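Local coordinates for protein glycerol-3-phosphate dehydrogenase [NAD(+)] 1 (Saccharomyces cerevisiae, PDB 4FGW) that catalyses the NAD-dependent interconversion of sn-glycerol 3-phosphate and dihydroxyacetone phosphate, and so lets yeast accumulate glycerol under hyperosmotic stress, at residues T38-G43 with I112-D117; K245-L250 with P361-V366. All blocks are in the same frame, centred on the assembly; numbering follows the deposited sequence.

Overall arrangement
Contact 1 (38-43 with 112-117) and contact 2 (245-250 with 361-366) sit on opposite sides of the chain's centre, their own centres 37 Å apart and their nearest atoms about 18 Å from each other. Contact 1 belongs to the N-terminal Rossmann-type domain, where strand 35-40 runs into the glycine-rich loop that by similarity binds NAD(+). Contact 2 belongs to the all-helical packing of the C-terminal domain, on helix 235-257, which carries Lys245, by similarity the proton acceptor. Contact 1 therefore includes part of the probable cofactor loop and contact 2 the probable catalytic lysine, though these residues do not touch the partner segments.

Contact 1: residues T38-G43 with I112-D117; sequences TVIGSG and IDSVKD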
loop_
_atom_site.group_PDB
_atom_site.type_symbol
_atom_site.label_atom_id
_atom_site.label_comp_id
_atom_site.label_asym_id
_atom_site.label_seq_id
_atom_site.Cartn_x
_atom_site.Cartn_y
_atom_site.Cartn_z
ATOM N N THR A 38 5.016 33.618 3.710
ATOM C CA THR A 38 3.780 34.027 3.044
ATOM C C THR A 38 3.162 32.837 2.308
ATOM O O THR A 38 3.860 32.095 1.613
ATOM C CB THR A 38 4.000 35.256 2.136
ATOM O OG1 THR A 38 4.414 36.366 2.938
ATOM C CG2 THR A 38 2.750 35.644 1.336
ATOM N N VAL A 39 1.844 32.672 2.465
ATOM C CA VAL A 39 1.059 31.632 1.806
ATOM C C VAL A 39 0.191 32.293 0.724
ATOM O O VAL A 39 -0.593 33.198 1.028
ATOM C CB VAL A 39 0.217 30.803 2.817
ATOM C CG1 VAL A 39 -0.620 29.733 2.110
ATOM C CG2 VAL A 39 1.107 30.167 3.876
ATOM N N ILE A 40 0.359 31.866 -0.536
ATOM C CA ILE A 40 -0.445 32.359 -1.664
ATOM C C ILE A 40 -1.546 31.302 -1.857
ATOM O O ILE A 40 -1.263 30.240 -2.425
ATOM C CB ILE A 40 0.427 32.563 -2.948
ATOM C CG1 ILE A 40 1.679 33.465 -2.714
ATOM C CG2 ILE A 40 -0.413 33.030 -4.149
ATOM C CD1 ILE A 40 1.469 34.899 -2.183
ATOM N N GLY A 41 -2.746 31.548 -1.317
ATOM C CA GLY A 41 -3.812 30.556 -1.414
ATOM C C GLY A 41 -5.206 30.909 -0.958
ATOM O O GLY A 41 -6.113 31.056 -1.791
ATOM N N SER A 42 -5.406 30.935 0.375
ATOM C CA SER A 42 -6.669 31.277 1.063
ATOM C C SER A 42 -7.879 30.328 0.975
ATOM O O SER A 42 -8.848 30.519 1.712
ATOM C CB SER A 42 -7.077 32.731 0.833
ATOM O OG SER A 42 -7.588 32.964 -0.469
ATOM N N GLY A 43 -7.814 29.309 0.125
ATOM C CA GLY A 43 -8.884 28.320 0.010
ATOM C C GLY A 43 -8.839 27.284 1.122
ATOM O O GLY A 43 -8.325 27.558 2.211
ATOM N N ILE A 112 1.242 41.685 -3.973
ATOM C CA ILE A 112 2.563 42.243 -3.808
ATOM C C ILE A 112 2.863 42.628 -2.374
ATOM O O ILE A 112 3.982 42.508 -1.924
ATOM C CB ILE A 112 2.748 43.446 -4.719
ATOM C CG1 ILE A 112 2.266 43.078 -6.104
ATOM C CG2 ILE A 112 4.200 43.843 -4.796
ATOM C CD1 ILE A 112 1.914 41.665 -6.172
ATOM N N ASP A 113 1.865 43.083 -1.645
ATOM C CA ASP A 113 2.114 43.486 -0.273
ATOM C C ASP A 113 2.437 42.279 0.603
ATOM O O ASP A 113 3.222 42.365 1.540
ATOM C CB ASP A 113 0.923 44.255 0.304
ATOM C CG ASP A 113 1.203 44.807 1.684
ATOM O OD1 ASP A 113 0.272 44.956 2.482
ATOM O OD2 ASP A 113 2.362 45.092 1.985
ATOM N N SER A 114 1.815 41.152 0.288
ATOM C CA SER A 114 1.983 39.914 1.056
ATOM C C SER A 114 3.400 39.349 0.864
ATOM O O SER A 114 3.950 38.726 1.772
ATOM C CB SER A 114 0.935 38.883 0.646
ATOM O OG SER A 114 1.105 38.466 -0.697
ATOM N N VAL A 115 3.986 39.609 -0.315
ATOM C CA VAL A 115 5.318 39.179 -0.737
ATOM C C VAL A 115 6.437 40.177 -0.303
ATOM O O VAL A 115 7.620 39.832 -0.382
ATOM C CB VAL A 115 5.267 38.823 -2.260
ATOM C CG1 VAL A 115 6.583 39.072 -3.001
ATOM C CG2 VAL A 115 4.784 37.387 -2.464
ATOM N N LYS A 116 6.013 41.287 0.293
ATOM C CA LYS A 116 6.887 42.331 0.808
ATOM C C LYS A 116 8.077 41.749 1.500
ATOM O O LYS A 116 7.990 41.316 2.627
ATOM C CB LYS A 116 6.136 43.215 1.790
ATOM C CG LYS A 116 6.447 44.700 1.659
ATOM C CD LYS A 116 7.877 45.015 2.087
ATOM C CE LYS A 116 8.055 46.466 2.546
ATOM N NZ LYS A 116 8.158 46.612 4.031
ATOM N N ASP A 117 9.207 41.772 0.817
ATOM C CA ASP A 117 10.349 40.977 1.221
ATOM C C ASP A 117 9.971 39.856 2.174
ATOM O O ASP A 117 9.742 40.024 3.363
ATOM C CB ASP A 117 11.563 41.795 1.679
ATOM C CG ASP A 117 12.760 41.587 0.765
ATOM O OD1 ASP A 117 13.597 40.710 1.056
ATOM O OD2 ASP A 117 12.840 42.277 -0.268
#
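Thr38 OG1 donates a hydrogen bond of 2.7 Å to the carbonyl O of Ser114, joining strand 35-40, which lies between strands 67-71 and 120-123, to helix 111-115. The C=O...OG1 angle is 148°, and the hydroxyl stands tilted 32° out of the carbonyl plane. With chi1 at -63°, OG1 lies beside its own backbone N while CG2 is anti to it; both branches of the threonine face the helix, and CG2 comes within 3.8 Å of Ser114 CB. Replacing Thr38 with a valine would probably leave the Ser114 carbonyl without this hydroxyl donor.

Two residues on, Ile40 reaches back with its CD1, which passes 3.9 Å from Ser114 OG and 4.2 Å from Val115 CG2. The Ile40 and Val115 side chains cross at about a right angle, and CD1 with CG2 is their closest pair. Ser114 OG is held within its own helix by a hydrogen bond with Leu111 O, one turn back, and this occupies the hydroxyl while its carbonyl serves the strand. Strand 67-71 closes one flank, with Gln69 and Trp71 against Ser114, and Ile121 of strand 120-123 touches both Ile40 and Val115.

All four touching residues are buried. Beyond Ile40 the chain enters Gly41, Ser42 and Gly43, NAD(+)-binding by similarity and part of a GxGxxG pattern consistent with a Rossmann dinucleotide fold. One side-chain-to-backbone bond and a small apolar patch thus tie the helix to the strand that leads into this loop.

Contact 2: residues K245-L250 with P361-V366; sequences KNVVAL and PLFEAV
Val247 CG1 meets two side chains of helix 361-371 at once: Phe363 CD2 at 3.8 Å and Val366 CG1 at 3.9 Å. That methyl is anti to the backbone N (chi1 175°), and the Val247 and Phe363 side chains cross at about a right angle. Val248 also meets the ring, its CG2 lying 4.0 Å from Phe363 CE2 at the edge, near the ring plane. The other branch of Val248, CG1, is 4.3 Å from Leu362 CD2.

One turn along the first helix, Leu250 CD1 packs 3.7 Å from Val366 CG1, these two side chains likewise crossing at about a right angle. Val366 also lies against the backbone: its CG2 is 3.5 Å from Val247 O. The valine thus packs against both Val247 and Leu250, and no hydrogen bond joins the two segments. Their axes approach to 9.3 Å and are inclined at 66°.

Further out, Glu275 of helix 261-283 accepts hydrogen bonds from the backbone N of Leu362 and Phe363, fixing the first turn of helix 361-371. Val347 of helix 340-354 packs on Phe363, while Ile268 touches both Val248 and Leu362. On helix 235-257, Lys245 points away from this interface; its NZ donates to Asn246 OD1 at 2.9 Å and is also hydrogen-bonded to Thr305 OG1.

The helix is therefore two-sided: a buried apolar surface of valine and leucine meets helix 361-371, and Lys245, the proton acceptor by similarity, projects from another side. Apolar side chains, with one backbone carbonyl against Val366, make this contact within the C-terminal domain, which rests on shape and burial.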
loop_
_atom_site.group_PDB
_atom_site.type_symbol
_atom_site.label_atom_id
_atom_site.label_comp_id
_atom_site.label_asym_id
_atom_site.label_seq_id
_atom_site.Cartn_x
_atom_site.Cartn_y
_atom_site.Cartn_z
ATOM N N LYS A 245 -2.003 8.291 -9.090
ATOM C CA LYS A 245 -2.800 7.529 -8.118
ATOM C C LYS A 245 -4.275 7.448 -8.523
ATOM O O LYS A 245 -4.929 6.438 -8.258
ATOM C CB LYS A 245 -2.653 8.101 -6.682
ATOM C CG LYS A 245 -3.219 9.516 -6.514
ATOM C CD LYS A 245 -3.018 10.094 -5.130
ATOM C CE LYS A 245 -3.712 11.430 -5.000
ATOM N NZ LYS A 245 -5.185 11.269 -4.945
ATOM N N ASN A 246 -4.788 8.503 -9.176
ATOM C CA ASN A 246 -6.188 8.570 -9.595
ATOM C C ASN A 246 -6.514 7.667 -10.771
ATOM O O ASN A 246 -7.649 7.207 -10.879
ATOM C CB ASN A 246 -6.628 10.008 -9.812
ATOM C CG ASN A 246 -6.377 10.892 -8.618
ATOM O OD1 ASN A 246 -6.339 10.445 -7.468
ATOM N ND2 ASN A 246 -6.138 12.155 -8.870
ATOM N N VAL A 247 -5.511 7.365 -11.616
ATOM C CA VAL A 247 -5.653 6.431 -12.743
ATOM C C VAL A 247 -5.764 5.024 -12.135
ATOM O O VAL A 247 -6.644 4.250 -12.528
ATOM C CB VAL A 247 -4.489 6.546 -13.768
ATOM C CG1 VAL A 247 -4.596 5.477 -14.854
ATOM C CG2 VAL A 247 -4.441 7.940 -14.389
ATOM N N VAL A 248 -4.906 4.732 -11.136
ATOM C CA VAL A 248 -4.901 3.471 -10.399
ATOM C C VAL A 248 -6.228 3.287 -9.616
ATOM O O VAL A 248 -6.812 2.199 -9.655
ATOM C CB VAL A 248 -3.652 3.342 -9.480
ATOM C CG1 VAL A 248 -3.599 1.970 -8.809
ATOM C CG2 VAL A 248 -2.364 3.610 -10.257
ATOM N N ALA A 249 -6.710 4.352 -8.940
ATOM C CA ALA A 249 -7.964 4.335 -8.174
ATOM C C ALA A 249 -9.159 3.931 -9.052
ATOM O O ALA A 249 -10.084 3.277 -8.561
ATOM C CB ALA A 249 -8.213 5.694 -7.531
ATOM N N LEU A 250 -9.116 4.287 -10.357
ATOM C CA LEU A 250 -10.154 3.909 -11.318
ATOM C C LEU A 250 -10.153 2.393 -11.529
ATOM O O LEU A 250 -11.212 1.775 -11.455
ATOM C CB LEU A 250 -10.022 4.663 -12.651
ATOM C CG LEU A 250 -10.344 6.171 -12.648
ATOM C CD1 LEU A 250 -9.889 6.821 -13.929
ATOM C CD2 LEU A 250 -11.844 6.429 -12.471
ATOM N N PRO A 361 0.720 -1.297 -19.068
ATOM C CA PRO A 361 -0.580 -1.932 -19.356
ATOM C C PRO A 361 -1.767 -1.522 -18.485
ATOM O O PRO A 361 -2.868 -1.444 -19.024
ATOM C CB PRO A 361 -0.283 -3.434 -19.292
ATOM C CG PRO A 361 0.974 -3.551 -18.534
ATOM C CD PRO A 361 1.763 -2.319 -18.841
ATOM N N LEU A 362 -1.562 -1.233 -17.175
ATOM C CA LEU A 362 -2.657 -0.797 -16.294
ATOM C C LEU A 362 -3.166 0.594 -16.662
ATOM O O LEU A 362 -4.381 0.777 -16.778
ATOM C CB LEU A 362 -2.311 -0.896 -14.802
ATOM C CG LEU A 362 -3.392 -0.405 -13.815
ATOM C CD1 LEU A 362 -4.640 -1.304 -13.846
ATOM C CD2 LEU A 362 -2.845 -0.295 -12.427
ATOM N N PHE A 363 -2.242 1.558 -16.886
ATOM C CA PHE A 363 -2.578 2.920 -17.321
ATOM C C PHE A 363 -3.328 2.857 -18.652
ATOM O O PHE A 363 -4.336 3.548 -18.814
ATOM C CB PHE A 363 -1.317 3.809 -17.443
ATOM C CG PHE A 363 -0.589 4.186 -16.166
ATOM C CD1 PHE A 363 0.661 4.793 -16.210
ATOM C CD2 PHE A 363 -1.153 3.929 -14.917
ATOM C CE1 PHE A 363 1.336 5.134 -15.029
ATOM C CE2 PHE A 363 -0.476 4.274 -13.739
ATOM C CZ PHE A 363 0.760 4.879 -13.806
ATOM N N GLU A 364 -2.873 1.979 -19.574
ATOM C CA GLU A 364 -3.505 1.778 -20.879
ATOM C C GLU A 364 -4.893 1.153 -20.736
ATOM O O GLU A 364 -5.827 1.624 -21.378
ATOM C CB GLU A 364 -2.619 0.939 -21.816
ATOM C CG GLU A 364 -3.136 0.906 -23.249
ATOM C CD GLU A 364 -2.557 -0.149 -24.175
ATOM O OE1 GLU A 364 -1.642 -0.894 -23.753
ATOM O OE2 GLU A 364 -3.009 -0.211 -25.340
ATOM N N ALA A 365 -5.025 0.116 -19.883
ATOM C CA ALA A 365 -6.275 -0.600 -19.613
ATOM C C ALA A 365 -7.371 0.336 -19.093
ATOM O O ALA A 365 -8.486 0.294 -19.615
ATOM C CB ALA A 365 -6.029 -1.729 -18.626
ATOM N N VAL A 366 -7.040 1.205 -18.105
ATOM C CA VAL A 366 -7.950 2.203 -17.529
ATOM C C VAL A 366 -8.440 3.145 -18.648
ATOM O O VAL A 366 -9.651 3.333 -18.790
ATOM C CB VAL A 366 -7.303 2.961 -16.329
ATOM C CG1 VAL A 366 -8.166 4.135 -15.868
ATOM C CG2 VAL A 366 -7.028 2.015 -15.164
#